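Local coordinates for DUF1460 domain-containing protein (Legionella pneumophila subsp. pneumophila, PDB 2IM9), which is of unknown function but belongs to an N-acetylmuramoyl-L-alanine amidase-like family of the papain-like peptidase clan and so probably acts on cell-wall peptides, at residues Asp91-Cys95 against Asp96-Asn100; Lys176-Trp179 against Tyr180-Thr184; Lys232-Leu235 against His236-Ser239. All coordinates share one frame; numbering follows the deposited sequence.

Interaction 1. Residues Asp91-Cys95 against Asp96-Asn100; sequences DGFDC and DTYVN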
loop_
_atom_site.group_PDB
_atom_site.type_symbol
_atom_site.label_atom_id
_atom_site.label_comp_id
_atom_site.label_asym_id
_atom_site.label_seq_id
_atom_site.Cartn_x
_atom_site.Cartn_y
_atom_site.Cartn_z
ATOM N N ASP A 91 -8.287 12.941 -6.353
ATOM C CA ASP A 91 -7.585 14.233 -6.337
ATOM C C ASP A 91 -6.259 14.193 -5.557
ATOM O O ASP A 91 -5.528 15.179 -5.512
ATOM C CB ASP A 91 -8.491 15.321 -5.746
ATOM C CG ASP A 91 -8.784 15.094 -4.274
ATOM O OD1 ASP A 91 -9.011 13.928 -3.895
ATOM O OD2 ASP A 91 -8.774 16.063 -3.487
ATOM N N GLY A 92 -5.953 13.057 -4.934
ATOM C CA GLY A 92 -4.740 12.954 -4.116
ATOM C C GLY A 92 -4.562 11.529 -3.634
ATOM O O GLY A 92 -5.549 10.805 -3.507
ATOM N N PHE A 93 -3.313 11.143 -3.381
ATOM C CA PHE A 93 -2.959 9.808 -2.899
ATOM C C PHE A 93 -1.787 9.843 -1.944
ATOM O O PHE A 93 -0.927 10.725 -2.054
ATOM C CB PHE A 93 -2.516 8.927 -4.071
ATOM C CG PHE A 93 -3.598 8.657 -5.075
ATOM C CD1 PHE A 93 -4.583 7.711 -4.819
ATOM C CD2 PHE A 93 -3.624 9.358 -6.286
ATOM C CE1 PHE A 93 -5.603 7.463 -5.753
ATOM C CE2 PHE A 93 -4.618 9.114 -7.225
ATOM C CZ PHE A 93 -5.614 8.151 -6.956
ATOM N N ASP A 94 -1.712 8.856 -1.047
ATOM C CA ASP A 94 -0.434 8.542 -0.417
ATOM C C ASP A 94 0.044 7.189 -0.962
ATOM O O ASP A 94 -0.605 6.623 -1.848
ATOM C CB ASP A 94 -0.510 8.602 1.106
ATOM C CG ASP A 94 -1.432 7.575 1.696
ATOM O OD1 ASP A 94 -1.389 6.395 1.277
ATOM O OD2 ASP A 94 -2.178 7.942 2.641
ATOM N N CYS A 95 1.177 6.665 -0.499
ATOM C CA CYS A 95 1.686 5.471 -1.167
ATOM C C CYS A 95 0.717 4.299 -1.044
ATOM O O CYS A 95 0.541 3.532 -1.998
ATOM C CB CYS A 95 3.080 5.065 -0.682
ATOM S SG CYS A 95 3.163 4.567 1.023
ATOM N N ASP A 96 0.081 4.183 0.124
ATOM C CA ASP A 96 -0.838 3.072 0.414
ATOM C C ASP A 96 -2.156 3.229 -0.328
ATOM O O ASP A 96 -2.653 2.278 -0.911
ATOM C CB ASP A 96 -1.148 3.011 1.921
ATOM C CG ASP A 96 0.093 2.940 2.779
ATOM O OD1 ASP A 96 0.915 2.040 2.556
ATOM O OD2 ASP A 96 0.234 3.786 3.693
ATOM N N THR A 97 -2.732 4.425 -0.293
ATOM C CA THR A 97 -4.021 4.638 -0.950
ATOM C C THR A 97 -3.910 4.559 -2.477
ATOM O O THR A 97 -4.866 4.152 -3.155
ATOM C CB THR A 97 -4.721 5.934 -0.490
ATOM O OG1 THR A 97 -4.038 7.072 -1.025
ATOM C CG2 THR A 97 -4.739 6.028 1.057
ATOM N N TYR A 98 -2.763 4.942 -3.028
ATOM C CA TYR A 98 -2.547 4.782 -4.458
ATOM C C TYR A 98 -2.627 3.315 -4.860
ATOM O O TYR A 98 -3.347 2.946 -5.780
ATOM C CB TYR A 98 -1.203 5.390 -4.856
ATOM C CG TYR A 98 -0.880 5.291 -6.318
ATOM C CD1 TYR A 98 -1.705 5.878 -7.284
ATOM C CD2 TYR A 98 0.289 4.644 -6.751
ATOM C CE1 TYR A 98 -1.385 5.786 -8.646
ATOM C CE2 TYR A 98 0.601 4.544 -8.095
ATOM C CZ TYR A 98 -0.225 5.131 -9.031
ATOM O OH TYR A 98 0.109 5.038 -10.356
ATOM N N VAL A 99 -1.880 2.464 -4.164
ATOM C CA VAL A 99 -1.864 1.049 -4.523
ATOM C C VAL A 99 -3.259 0.437 -4.331
ATOM O O VAL A 99 -3.753 -0.285 -5.208
ATOM C CB VAL A 99 -0.752 0.326 -3.739
ATOM C CG1 VAL A 99 -0.906 -1.190 -3.816
ATOM C CG2 VAL A 99 0.609 0.733 -4.299
ATOM N N ASN A 100 -3.899 0.751 -3.206
ATOM C CA ASN A 100 -5.242 0.230 -2.931
ATOM C C ASN A 100 -6.263 0.664 -3.980
ATOM O O ASN A 100 -7.107 -0.132 -4.420
ATOM C CB ASN A 100 -5.714 0.719 -1.563
ATOM C CG ASN A 100 -5.220 -0.161 -0.431
ATOM O OD1 ASN A 100 -5.076 -1.365 -0.595
ATOM N ND2 ASN A 100 -4.979 0.441 0.732
HETATM O O HOH W 1 -6.286 8.543 -2.124
#
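The Phe-93 ring takes the edge of the Tyr-98 ring on one face in a T-shaped pair, planes at 70° and Tyr-98 CD1 lying 4.0 Å from Phe-93 CG. At the Phe-93 edge, near its plane, lies Thr-97 OG1, and the ring also pairs edge-to-face with Phe-64. Tyr-98 CG is anti to its backbone N (chi1 -180°), which brings the ring edge, at CD1, over the Phe-93 face.

Asp-94 is the N-cap of helix 95-107. Asp-94 OD1 accepts from Thr-97 N at 2.9 Å, on the syn side and 34° out of the carboxylate plane, and weakly from Asp-96 N, while OD2 is hydrogen-bonded to Ser-73 N. Thr-97 OG1 in turn accepts from Asp-94 N at 2.9 Å: a capping box. Asp-94 O takes Tyr-98 N at 3.0 Å. One water ties Thr-97 OG1 to Gly-92 O.

Cys-95 opens the helix, as the nucleophilic cysteine does in papain-like folds, though no catalytic role is established; it touches His-268 and Leu-269 of strand 264-275. Phe-93 and Tyr-98 pack on Ala-284 of strand 278-285, and Tyr-98 OH bonds to Ser-61 O, so the helix start sits between the sheet and helix 53-63.

Interaction 2. Residues Lys176-Trp179 against Tyr180-Thr184; sequences KPQW and YNHKT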
loop_
_atom_site.group_PDB
_atom_site.type_symbol
_atom_site.label_atom_id
_atom_site.label_comp_id
_atom_site.label_asym_id
_atom_site.label_seq_id
_atom_site.Cartn_x
_atom_site.Cartn_y
_atom_site.Cartn_z
ATOM N N LYS A 176 0.256 -3.730 18.417
ATOM C CA LYS A 176 -0.869 -2.812 18.172
ATOM C C LYS A 176 -1.268 -2.001 19.411
ATOM O O LYS A 176 -1.435 -0.774 19.311
ATOM C CB LYS A 176 -2.068 -3.542 17.563
ATOM C CG LYS A 176 -1.866 -3.852 16.102
ATOM C CD LYS A 176 -3.162 -4.339 15.443
ATOM C CE LYS A 176 -2.879 -4.712 13.996
ATOM N NZ LYS A 176 -4.047 -5.368 13.312
ATOM N N PRO A 177 -1.398 -2.657 20.590
ATOM C CA PRO A 177 -1.764 -1.828 21.752
ATOM C C PRO A 177 -0.784 -0.694 22.046
ATOM O O PRO A 177 -1.216 0.411 22.394
ATOM C CB PRO A 177 -1.830 -2.841 22.905
ATOM C CG PRO A 177 -2.172 -4.138 22.223
ATOM C CD PRO A 177 -1.326 -4.085 20.952
ATOM N N GLN A 178 0.518 -0.928 21.880
ATOM C CA GLN A 178 1.472 0.159 22.107
ATOM C C GLN A 178 1.401 1.234 21.004
ATOM O O GLN A 178 1.573 2.445 21.252
ATOM C CB GLN A 178 2.898 -0.387 22.252
ATOM C CG GLN A 178 3.854 0.647 22.844
ATOM C CD GLN A 178 3.424 1.093 24.247
ATOM O OE1 GLN A 178 2.861 2.164 24.407
ATOM N NE2 GLN A 178 3.649 0.252 25.239
ATOM N N TRP A 179 1.119 0.809 19.775
ATOM C CA TRP A 179 0.941 1.764 18.690
ATOM C C TRP A 179 -0.277 2.653 19.003
ATOM O O TRP A 179 -0.213 3.883 18.851
ATOM C CB TRP A 179 0.748 0.999 17.384
ATOM C CG TRP A 179 0.542 1.840 16.150
ATOM C CD1 TRP A 179 1.468 2.633 15.520
ATOM C CD2 TRP A 179 -0.648 1.895 15.352
ATOM N NE1 TRP A 179 0.911 3.203 14.388
ATOM C CE2 TRP A 179 -0.389 2.772 14.266
ATOM C CE3 TRP A 179 -1.911 1.298 15.457
ATOM C CZ2 TRP A 179 -1.357 3.067 13.279
ATOM C CZ3 TRP A 179 -2.885 1.594 14.474
ATOM C CH2 TRP A 179 -2.595 2.477 13.405
ATOM N N TYR A 180 -1.367 2.043 19.469
ATOM C CA TYR A 180 -2.547 2.840 19.830
ATOM C C TYR A 180 -2.219 3.799 20.954
ATOM O O TYR A 180 -2.574 4.975 20.876
ATOM C CB TYR A 180 -3.774 1.976 20.164
ATOM C CG TYR A 180 -4.509 1.597 18.916
ATOM C CD1 TYR A 180 -4.152 0.455 18.200
ATOM C CD2 TYR A 180 -5.528 2.421 18.400
ATOM C CE1 TYR A 180 -4.820 0.112 17.028
ATOM C CE2 TYR A 180 -6.189 2.098 17.219
ATOM C CZ TYR A 180 -5.819 0.957 16.534
ATOM O OH TYR A 180 -6.455 0.648 15.367
ATOM N N ASN A 181 -1.479 3.313 21.948
ATOM C CA ASN A 181 -1.163 4.107 23.133
ATOM C C ASN A 181 -0.395 5.370 22.786
ATOM O O ASN A 181 -0.569 6.408 23.426
ATOM C CB ASN A 181 -0.400 3.267 24.158
ATOM C CG ASN A 181 -0.150 4.015 25.442
ATOM O OD1 ASN A 181 -1.082 4.521 26.098
ATOM N ND2 ASN A 181 1.109 4.106 25.810
ATOM N N HIS A 182 0.442 5.274 21.756
ATOM C CA HIS A 182 1.245 6.415 21.272
ATOM C C HIS A 182 0.485 7.473 20.452
ATOM O O HIS A 182 1.043 8.516 20.103
ATOM C CB HIS A 182 2.419 5.903 20.439
ATOM C CG HIS A 182 3.671 5.687 21.235
ATOM N ND1 HIS A 182 3.839 4.618 22.089
ATOM C CD2 HIS A 182 4.809 6.415 21.315
ATOM C CE1 HIS A 182 5.047 4.677 22.631
ATOM N NE2 HIS A 182 5.653 5.761 22.179
ATOM N N LYS A 183 -0.764 7.198 20.096
ATOM C CA LYS A 183 -1.488 8.138 19.241
ATOM C C LYS A 183 -1.843 9.451 19.920
ATOM O O LYS A 183 -2.026 9.515 21.139
ATOM C CB LYS A 183 -2.760 7.497 18.696
ATOM C CG LYS A 183 -2.483 6.394 17.701
ATOM C CD LYS A 183 -3.793 5.766 17.221
ATOM C CE LYS A 183 -3.572 4.838 16.007
ATOM N NZ LYS A 183 -2.897 5.563 14.872
ATOM N N THR A 184 -1.946 10.487 19.100
ATOM C CA THR A 184 -2.364 11.809 19.568
ATOM C C THR A 184 -3.693 12.165 18.922
ATOM O O THR A 184 -4.217 11.410 18.110
ATOM C CB THR A 184 -1.343 12.894 19.176
ATOM O OG1 THR A 184 -1.335 13.046 17.757
ATOM C CG2 THR A 184 0.067 12.532 19.659
#
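Lys-183 folds back over Trp-179, one helical turn earlier. From CB, Lys-183 CG passes Trp-179 O at 3.6 Å. The chain runs on extended through CD until the bend at chi4 (-56°) turns its last bond across the indole. Lys-183 CE lies over the six-membered ring of Trp-179 as a CH-pi contact, 3.7 Å from the centroid. Lys-183 NZ continues over the same face in a cation-pi contact, 25° off the normal and displaced toward the rim, where Trp-179 CZ2 is 3.3 Å away. Lys-183 NZ is also hydrogen-bonded to Tyr-130 OH, which should help fix the ammonium over the ring.

The indole also turns its edge to the face of Tyr-180, with the planes at 84° and Trp-179 CE3 3.5 Å from Tyr-180 CE1. Along the other side of the helix, Asn-181 ND2 donates to Gln-178 OE1 at 3.0 Å, in the carbonyl plane, the two side chains lying alongside each other. Gln-178 O is held twice by His-182: backbone N at 3.1 Å and ring ND1 at 3.2 Å arrive from opposite faces of its carbonyl plane.

Helix 176-181 directly follows strand 168-175. Tyr-180 and Lys-183 pack on Leu-205 and Leu-202 of helix 195-209, Lys-176 forms a salt bridge with Asp-140 of helix 137-147, and Phe-136 meets the indole edge-to-face.

Interaction 3. Residues Lys232-Leu235 against His236-Ser239; sequences KPNL and HLFS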
loop_
_atom_site.group_PDB
_atom_site.type_symbol
_atom_site.label_atom_id
_atom_site.label_comp_id
_atom_site.label_asym_id
_atom_site.label_seq_id
_atom_site.Cartn_x
_atom_site.Cartn_y
_atom_site.Cartn_z
ATOM N N LYS A 232 27.121 -3.040 -8.840
ATOM C CA LYS A 232 26.448 -2.808 -10.107
ATOM C C LYS A 232 25.056 -3.454 -10.042
ATOM O O LYS A 232 24.864 -4.402 -9.297
ATOM C CB LYS A 232 27.281 -3.342 -11.280
ATOM C CG LYS A 232 27.425 -4.853 -11.398
ATOM C CD LYS A 232 28.388 -5.180 -12.549
ATOM C CE LYS A 232 28.502 -6.681 -12.820
ATOM N NZ LYS A 232 29.438 -6.984 -13.962
ATOM N N PRO A 233 24.087 -2.914 -10.795
ATOM C CA PRO A 233 22.746 -3.495 -10.782
ATOM C C PRO A 233 22.770 -4.937 -11.295
ATOM O O PRO A 233 23.385 -5.223 -12.345
ATOM C CB PRO A 233 21.979 -2.601 -11.763
ATOM C CG PRO A 233 22.758 -1.292 -11.751
ATOM C CD PRO A 233 24.166 -1.746 -11.691
ATOM N N ASN A 234 22.125 -5.839 -10.563
ATOM C CA ASN A 234 22.063 -7.235 -10.972
ATOM C C ASN A 234 20.912 -7.396 -11.947
ATOM O O ASN A 234 19.754 -7.595 -11.569
ATOM C CB ASN A 234 21.896 -8.167 -9.762
ATOM C CG ASN A 234 22.166 -9.614 -10.109
ATOM O OD1 ASN A 234 21.556 -10.179 -11.015
ATOM N ND2 ASN A 234 23.108 -10.224 -9.396
ATOM N N LEU A 235 21.234 -7.285 -13.228
ATOM C CA LEU A 235 20.174 -7.272 -14.236
ATOM C C LEU A 235 19.403 -8.576 -14.313
ATOM O O LEU A 235 18.214 -8.561 -14.657
ATOM C CB LEU A 235 20.730 -6.862 -15.594
ATOM C CG LEU A 235 21.493 -5.530 -15.568
ATOM C CD1 LEU A 235 22.014 -5.208 -16.962
ATOM C CD2 LEU A 235 20.658 -4.365 -15.042
ATOM N N HIS A 236 20.051 -9.686 -13.966
ATOM C CA HIS A 236 19.357 -10.971 -13.932
ATOM C C HIS A 236 18.228 -10.971 -12.906
ATOM O O HIS A 236 17.127 -11.464 -13.187
ATOM C CB HIS A 236 20.307 -12.143 -13.646
ATOM C CG HIS A 236 19.632 -13.476 -13.716
ATOM N ND1 HIS A 236 19.228 -14.045 -14.907
ATOM C CD2 HIS A 236 19.271 -14.346 -12.744
ATOM C CE1 HIS A 236 18.655 -15.211 -14.664
ATOM N NE2 HIS A 236 18.656 -15.411 -13.358
ATOM N N LEU A 237 18.496 -10.442 -11.714
ATOM C CA LEU A 237 17.443 -10.368 -10.693
ATOM C C LEU A 237 16.344 -9.374 -11.075
ATOM O O LEU A 237 15.141 -9.714 -11.037
ATOM C CB LEU A 237 18.024 -10.008 -9.320
ATOM C CG LEU A 237 18.973 -11.044 -8.698
ATOM C CD1 LEU A 237 19.603 -10.517 -7.404
ATOM C CD2 LEU A 237 18.227 -12.358 -8.444
ATOM N N PHE A 238 16.743 -8.159 -11.447
ATOM C CA PHE A 238 15.765 -7.131 -11.824
ATOM C C PHE A 238 14.826 -7.592 -12.939
ATOM O O PHE A 238 13.627 -7.283 -12.900
ATOM C CB PHE A 238 16.433 -5.807 -12.191
ATOM C CG PHE A 238 16.858 -4.997 -11.007
ATOM C CD1 PHE A 238 15.910 -4.331 -10.224
ATOM C CD2 PHE A 238 18.201 -4.871 -10.688
ATOM C CE1 PHE A 238 16.292 -3.558 -9.130
ATOM C CE2 PHE A 238 18.605 -4.096 -9.587
ATOM C CZ PHE A 238 17.653 -3.439 -8.812
ATOM N N SER A 239 15.346 -8.358 -13.900
ATOM C CA SER A 239 14.540 -8.791 -15.049
ATOM C C SER A 239 13.393 -9.742 -14.680
ATOM O O SER A 239 12.491 -9.962 -15.497
ATOM C CB SER A 239 15.440 -9.472 -16.082
ATOM O OG SER A 239 15.793 -10.777 -15.645
#
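Ser-239 N donates to Leu-235 O at 3.0 Å, while Ser-239 OG donates to His-236 O from above its carbonyl plane. At the other end of the turn, Asn-234 OD1 accepts the backbone N-H of Leu-237 at 3.1 Å, and this bond caps the N-terminus of helix 235-238. The donor stands 34° out of the plane of the amide carbonyl. Asn-234 CG lies anti to the backbone N (chi1 -166°), which swings the amide round to the first turn; there Asn-234 CG meets Leu-237 CG and CD1, each at 3.8 Å.

The backbone carbonyl of the same residue carries the first helical bond: Phe-238 N reaches Asn-234 O at 3.1 Å in an almost straight N-H...O bond (177°). Phe-238 lays CD2 3.3 Å from Asn-234 O and brings CE2 near Pro-233 CB. Pro-233 and Phe-238 both rest on Ile-297 of helix 296-303, while Leu-237 packs against Leu-227 of helix 224-227.

Chemically, an uncharged amide does the capping. Asn-234 satisfies Leu-237 N with OD1 while its ND2 makes a weak bond to Ser-229 OG, so one side chain bonds firmly to the helix start and only weakly to the loop before it.

In the fold
The three contacts follow one another along a single chain, each at a helix end or within a short helix, and none touches another. Interaction 1 is the central one, buried about 8 Å from the centre of the chain; interactions 2 and 3 lie farther out, at about 21 and 24 Å. Their centres are about 40 Å apart, while the centre of interaction 1 is about 23 Å from that of interaction 2 and about 28 Å from that of interaction 3. Interactions 1 and 3 both cap a helix through a side-chain oxygen, a carboxylate in one and an amide in the other. If the protein works as papain-like relatives do, interaction 1 would lie nearest the active site, with the others in peripheral packing.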